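Local coordinates for RNA-binding protein Smaug (Drosophila melanogaster, PDB 1OXJ), which binds RNA through a SAM domain, which in this fragment is joined to an all-helical PHAT domain, at residues A[70-73]-A[74-78]; A[140-143]-A[144-148]; A[116-119]-A[120-124]. All blocks are in the same frame, centred on the assembly; numbering follows the deposited sequence.

In the fold
Contacts 1, 2 and 3 are each about two and a half turns of a single helix, taken from helices 49-77, 136-150 and 111-127 of the PHAT region. Helix 111-127 lies in the middle: contact 3 touches contact 1 through Val-118, Ile-121 and Val-122, and contact 2 through Ile-119, Val-122 and Thr-123, whereas contacts 1 and 2 stay about 9 Å apart at their nearest atoms, with centres 20 Å apart. Four of the eight touching residues of contact 3 are buried, against three in contact 2 and two in contact 1. The chemistry follows: methyl groups dominate contact 3, contact 2 adds an indole and an ion pair, and contact 1 has the most charged outer face.

Contact 1: A[70-73]-A[74-78]; sequences NRVE and QELLS
Arg-71 and Glu-75 run side by side on one flank of the helix, yet their charges do not close into a salt bridge: Arg-71 NE stands 4.4 Å from Glu-75 OE2. The carboxylate reaches the aliphatic part of the arginine, Glu-75 OE2 lying 3.1 Å from Arg-71 CD. Arg-71 bends at chi2 (-135°) and chi3, leading its guanidinium away from the carboxylate, to where NH1 makes a weak, long ion pair with Glu-89. The guanidinium and carboxylate planes differ by 27°, and OE2 approaches the former obliquely.

Backbone bonds follow the i to i+4 pattern of an alpha-helix, here the last turns of helix 49-77 in the all-helical PHAT domain. Glu-75 N donates to Arg-71 O at 2.8 Å, almost straight at 179°. Towards the end, Glu-73 O accepts Leu-77 N at 3.1 Å and, weakly, Leu-76 N.

The apolar pairing is Val-72 with Leu-76, lying alongside and pointing the same way, CG1 of the valine 3.6 Å from CD1 of the leucine. Both are buried: helix 111-127 meets them through Val-118 and Val-122, and helix 83-91 through Ala-86. One step round, Leu-77 CD1 lies beside Glu-73 CG at 4.0 Å. The extended Glu-73 chain carries OE1 to a salt bridge with Arg-114, whose NH2 also donates to Asn-70 OD1.

Contact 2: A[140-143]-A[144-148]; sequences GVLM and WILDR
At the rim of the Trp-144 indole, Val-141 O sits near the ring plane, 4.1 Å from Trp-144 CE3. One face of the same ring carries Arg-148 CG, 3.6 Å above the plane and displaced toward the rim, so the arginine lays a methylene over the indole. The Arg-148 guanidinium in turn has Trp-144 NE1 at its edge, in its own plane. This is an i, i+4 pairing on helix 136-150, one of the helices of the PHAT domain; Val-94, in a loop, also touches both side chains. Trp-144 CG is anti to its own N (chi1 173°), which carries the indole toward the Arg-148 turn. The same Arg-148 NH1 that lies nearest the indole nitrogen also forms a salt bridge with Asp-147 OD2, whose hydrogen bond is weak, at 3.3 Å and 128°. The remaining carboxylate oxygen, OD1, is salt-bridged to Lys-166, so Asp-147 links this helix to helix 159-170.

Leu-142, Ile-145 and Leu-146 are buried, with Val-141 and Met-143 partly exposed beside them. Val-141 and Ile-145 meet at an angle, with Val-141 CG1 4.1 Å from Ile-145 CD1, and helix 83-91 receives both on Val-87. Leu-142 CD1 stands 4.3 Å from Leu-146 CG, and both leucines rest on Leu-169. Met-143, bent at chi2 and chi3, brings SD to a loose 4.4 Å from Leu-146 CD1, while its chain reaches Lys-166 and Ser-170.

The backbone bonds beneath run from residue i+4 to residue i. Ile-145 N donates to Val-141 O, and Leu-146 N meets Leu-142 O at 2.9 Å with an N-H...O angle of 168°.

Contact 3: A[116-119]-A[120-124]; sequences LKVI and DIVTN
Asp-120 starts the second half by bonding back one turn, its N donating to Leu-116 O at 3.1 Å. Its CG, set beside the backbone N, comes 3.4 Å from Leu-116 O as well, but this is an approach and not a bond, because Asp-120 OD2 and that oxygen are both acceptors. Ile-121 follows, its N bonded to Lys-117 O with an N-H...O angle of 162°, while Ile-121 CG1 lies against that same oxygen at 3.4 Å. Its side chain faces helix 49-77, where it touches Glu-73 and Leu-76.

Val-122 has the shortest of these backbone bonds, N to Val-118 O at 2.8 Å. The side chains of Val-118 and Val-122 lie askew, with Val-118 CG1 3.9 Å from Val-122 CG2. That methyl is placed by Val-122 chi1 of 168°, which sets CG2 beside the backbone N and leaves it facing the preceding turn. Here helix 111-127 forms the centre of the PHAT helical bundle, and Val-122 also touches Leu-142 of helix 136-150.

Thr-123 N donates to Ile-119 O, at 2.9 Å and 173°. Thr-123 OG1 lies 3.0 Å from Ile-119 O. The threonine methyl, CG2, meets Ile-119 CG2 at 4.0 Å, and both residues pack on Leu-165 of helix 159-170.

Contact 1: A[70-73]-A[74-78]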
# COMPACT_ATOMS: atom_id res chain seq x y z
N ASN A 70 1.53 10.89 3.30
CA ASN A 70 1.69 12.33 3.34
C ASN A 70 3.09 12.67 3.85
O ASN A 70 3.80 13.50 3.27
CB ASN A 70 0.63 12.95 4.26
CG ASN A 70 0.75 14.45 4.36
OD1 ASN A 70 0.63 15.17 3.36
ND2 ASN A 70 0.98 14.95 5.58
N ARG A 71 3.48 12.01 4.93
CA ARG A 71 4.79 12.21 5.54
C ARG A 71 5.93 11.87 4.57
O ARG A 71 6.89 12.63 4.44
CB ARG A 71 4.93 11.34 6.79
CG ARG A 71 6.22 11.56 7.55
CD ARG A 71 6.84 10.24 7.96
NE ARG A 71 5.90 9.37 8.66
CZ ARG A 71 6.18 8.12 9.01
NH1 ARG A 71 7.37 7.60 8.72
NH2 ARG A 71 5.27 7.39 9.64
N VAL A 72 5.83 10.72 3.92
CA VAL A 72 6.87 10.30 2.98
C VAL A 72 6.98 11.30 1.85
O VAL A 72 8.07 11.70 1.45
CB VAL A 72 6.56 8.89 2.40
CG1 VAL A 72 7.50 8.59 1.23
CG2 VAL A 72 6.73 7.85 3.50
N GLU A 73 5.83 11.73 1.32
CA GLU A 73 5.83 12.71 0.25
C GLU A 73 6.63 13.94 0.70
O GLU A 73 7.55 14.39 0.02
CB GLU A 73 4.40 13.14 -0.07
CG GLU A 73 4.31 14.22 -1.14
CD GLU A 73 2.89 14.69 -1.38
OE1 GLU A 73 1.99 13.83 -1.50
OE2 GLU A 73 2.68 15.92 -1.44
N GLN A 74 6.26 14.45 1.87
CA GLN A 74 6.88 15.64 2.44
C GLN A 74 8.38 15.51 2.67
O GLN A 74 9.17 16.33 2.19
CB GLN A 74 6.19 15.97 3.76
CG GLN A 74 6.73 17.19 4.47
CD GLN A 74 6.10 17.36 5.83
OE1 GLN A 74 4.87 17.47 5.95
NE2 GLN A 74 6.92 17.38 6.88
N GLU A 75 8.78 14.47 3.41
CA GLU A 75 10.20 14.26 3.71
C GLU A 75 11.08 13.93 2.51
O GLU A 75 12.30 14.10 2.58
CB GLU A 75 10.34 13.19 4.78
CG GLU A 75 9.87 13.67 6.15
CD GLU A 75 10.06 12.62 7.22
OE1 GLU A 75 11.18 12.09 7.35
OE2 GLU A 75 9.08 12.33 7.94
N LEU A 76 10.49 13.45 1.43
CA LEU A 76 11.28 13.16 0.24
C LEU A 76 11.50 14.48 -0.49
O LEU A 76 12.58 14.75 -1.02
CB LEU A 76 10.56 12.17 -0.69
CG LEU A 76 10.63 10.69 -0.30
CD1 LEU A 76 9.76 9.88 -1.25
CD2 LEU A 76 12.08 10.20 -0.33
N LEU A 77 10.46 15.30 -0.52
CA LEU A 77 10.53 16.60 -1.18
C LEU A 77 11.50 17.53 -0.45
O LEU A 77 12.09 18.42 -1.07
CB LEU A 77 9.15 17.25 -1.23
CG LEU A 77 8.11 16.62 -2.14
CD1 LEU A 77 6.77 17.31 -1.95
CD2 LEU A 77 8.57 16.73 -3.59
N SER A 78 11.66 17.33 0.85
CA SER A 78 12.55 18.17 1.65
C SER A 78 13.97 17.62 1.67
O SER A 78 14.90 18.31 2.07
CB SER A 78 12.03 18.30 3.08
OG SER A 78 12.19 17.08 3.79

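Contact 2: A[140-143]-A[144-148]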
# COMPACT_ATOMS: atom_id res chain seq x y z
N GLY A 140 15.53 -2.83 -6.53
CA GLY A 140 14.84 -4.11 -6.63
C GLY A 140 13.50 -4.09 -5.90
O GLY A 140 12.50 -4.61 -6.39
N VAL A 141 13.47 -3.49 -4.71
CA VAL A 141 12.21 -3.44 -3.98
C VAL A 141 11.20 -2.59 -4.75
O VAL A 141 10.05 -2.96 -4.90
CB VAL A 141 12.41 -2.88 -2.56
CG1 VAL A 141 11.07 -2.83 -1.83
CG2 VAL A 141 13.38 -3.77 -1.79
N LEU A 142 11.65 -1.44 -5.26
CA LEU A 142 10.78 -0.55 -6.02
C LEU A 142 10.17 -1.24 -7.24
O LEU A 142 8.99 -1.06 -7.54
CB LEU A 142 11.56 0.69 -6.48
CG LEU A 142 10.75 1.68 -7.32
CD1 LEU A 142 9.51 2.13 -6.52
CD2 LEU A 142 11.62 2.88 -7.70
N MET A 143 10.97 -2.03 -7.95
CA MET A 143 10.45 -2.72 -9.13
C MET A 143 9.35 -3.70 -8.70
O MET A 143 8.34 -3.84 -9.38
CB MET A 143 11.58 -3.44 -9.87
CG MET A 143 12.61 -2.48 -10.48
SD MET A 143 11.97 -1.44 -11.83
CE MET A 143 11.86 -2.68 -13.12
N TRP A 144 9.54 -4.35 -7.55
CA TRP A 144 8.53 -5.27 -7.04
C TRP A 144 7.26 -4.47 -6.68
O TRP A 144 6.14 -4.92 -6.93
CB TRP A 144 9.05 -5.97 -5.80
CG TRP A 144 8.03 -6.81 -5.11
CD1 TRP A 144 7.62 -8.07 -5.47
CD2 TRP A 144 7.27 -6.45 -3.96
NE1 TRP A 144 6.65 -8.51 -4.60
CE2 TRP A 144 6.42 -7.54 -3.66
CE3 TRP A 144 7.23 -5.31 -3.14
CZ2 TRP A 144 5.53 -7.52 -2.58
CZ3 TRP A 144 6.35 -5.30 -2.06
CH2 TRP A 144 5.51 -6.39 -1.79
N ILE A 145 7.45 -3.29 -6.10
CA ILE A 145 6.30 -2.46 -5.74
C ILE A 145 5.50 -2.08 -7.00
O ILE A 145 4.27 -2.21 -7.03
CB ILE A 145 6.76 -1.16 -5.04
CG1 ILE A 145 7.30 -1.50 -3.64
CG2 ILE A 145 5.59 -0.16 -4.95
CD1 ILE A 145 7.99 -0.30 -2.94
N LEU A 146 6.20 -1.61 -8.03
CA LEU A 146 5.52 -1.23 -9.26
C LEU A 146 4.79 -2.46 -9.79
O LEU A 146 3.66 -2.38 -10.26
CB LEU A 146 6.53 -0.73 -10.30
CG LEU A 146 7.28 0.54 -9.89
CD1 LEU A 146 8.31 0.90 -10.95
CD2 LEU A 146 6.29 1.68 -9.71
N ASP A 147 5.46 -3.60 -9.66
CA ASP A 147 4.94 -4.89 -10.09
C ASP A 147 3.58 -5.18 -9.45
O ASP A 147 2.61 -5.50 -10.14
CB ASP A 147 5.96 -5.97 -9.74
CG ASP A 147 5.88 -7.17 -10.65
OD1 ASP A 147 5.64 -6.99 -11.87
OD2 ASP A 147 6.06 -8.30 -10.15
N ARG A 148 3.51 -5.07 -8.12
CA ARG A 148 2.27 -5.32 -7.40
C ARG A 148 1.24 -4.23 -7.67
O ARG A 148 0.04 -4.49 -7.67
CB ARG A 148 2.53 -5.40 -5.89
CG ARG A 148 3.43 -6.55 -5.45
CD ARG A 148 2.69 -7.88 -5.47
NE ARG A 148 2.39 -8.34 -6.83
CZ ARG A 148 3.29 -8.83 -7.68
NH1 ARG A 148 4.56 -8.94 -7.31
NH2 ARG A 148 2.91 -9.22 -8.89

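Contact 3: A[116-119]-A[120-124]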
# COMPACT_ATOMS: atom_id res chain seq x y z
N LEU A 116 0.03 6.70 -5.45
CA LEU A 116 0.55 6.97 -6.78
C LEU A 116 1.37 8.26 -6.80
O LEU A 116 2.33 8.38 -7.56
CB LEU A 116 -0.59 7.04 -7.79
CG LEU A 116 -1.25 5.71 -8.16
CD1 LEU A 116 -2.37 5.98 -9.13
CD2 LEU A 116 -0.22 4.76 -8.78
N LYS A 117 0.99 9.23 -5.96
CA LYS A 117 1.72 10.49 -5.89
C LYS A 117 3.13 10.23 -5.36
O LYS A 117 4.11 10.76 -5.90
CB LYS A 117 1.01 11.49 -4.96
CG LYS A 117 -0.01 12.40 -5.65
CD LYS A 117 -0.55 13.45 -4.67
CE LYS A 117 -1.41 14.49 -5.36
NZ LYS A 117 -2.69 13.92 -5.88
N VAL A 118 3.23 9.42 -4.31
CA VAL A 118 4.51 9.09 -3.72
C VAL A 118 5.36 8.31 -4.72
O VAL A 118 6.57 8.53 -4.82
CB VAL A 118 4.34 8.26 -2.44
CG1 VAL A 118 5.68 7.68 -2.01
CG2 VAL A 118 3.77 9.14 -1.33
N ILE A 119 4.74 7.41 -5.48
CA ILE A 119 5.48 6.65 -6.48
C ILE A 119 6.12 7.61 -7.48
O ILE A 119 7.27 7.42 -7.87
CB ILE A 119 4.57 5.66 -7.25
CG1 ILE A 119 4.14 4.51 -6.33
CG2 ILE A 119 5.31 5.10 -8.46
CD1 ILE A 119 5.30 3.64 -5.83
N ASP A 120 5.39 8.65 -7.88
CA ASP A 120 5.93 9.62 -8.83
C ASP A 120 7.14 10.35 -8.25
O ASP A 120 8.16 10.52 -8.91
CB ASP A 120 4.87 10.66 -9.23
CG ASP A 120 3.80 10.09 -10.15
OD1 ASP A 120 4.10 9.12 -10.88
OD2 ASP A 120 2.67 10.62 -10.15
N ILE A 121 7.01 10.78 -6.99
CA ILE A 121 8.10 11.49 -6.32
C ILE A 121 9.31 10.57 -6.17
O ILE A 121 10.44 10.97 -6.45
CB ILE A 121 7.67 11.97 -4.93
CG1 ILE A 121 6.51 12.96 -5.06
CG2 ILE A 121 8.85 12.61 -4.21
CD1 ILE A 121 5.94 13.42 -3.75
N VAL A 122 9.07 9.32 -5.75
CA VAL A 122 10.15 8.35 -5.58
C VAL A 122 10.88 8.08 -6.89
O VAL A 122 12.10 8.24 -6.97
CB VAL A 122 9.61 7.00 -5.03
CG1 VAL A 122 10.69 5.92 -5.13
CG2 VAL A 122 9.19 7.17 -3.58
N THR A 123 10.15 7.69 -7.92
CA THR A 123 10.78 7.39 -9.20
C THR A 123 11.46 8.63 -9.78
O THR A 123 12.45 8.52 -10.51
CB THR A 123 9.76 6.83 -10.22
OG1 THR A 123 8.73 7.79 -10.45
CG2 THR A 123 9.14 5.55 -9.67
N ASN A 124 10.94 9.81 -9.46
CA ASN A 124 11.53 11.05 -9.95
C ASN A 124 12.81 11.41 -9.19
O ASN A 124 13.79 11.87 -9.78
CB ASN A 124 10.54 12.21 -9.84
CG ASN A 124 9.46 12.16 -10.91
OD1 ASN A 124 8.55 12.99 -10.93
ND2 ASN A 124 9.56 11.18 -11.81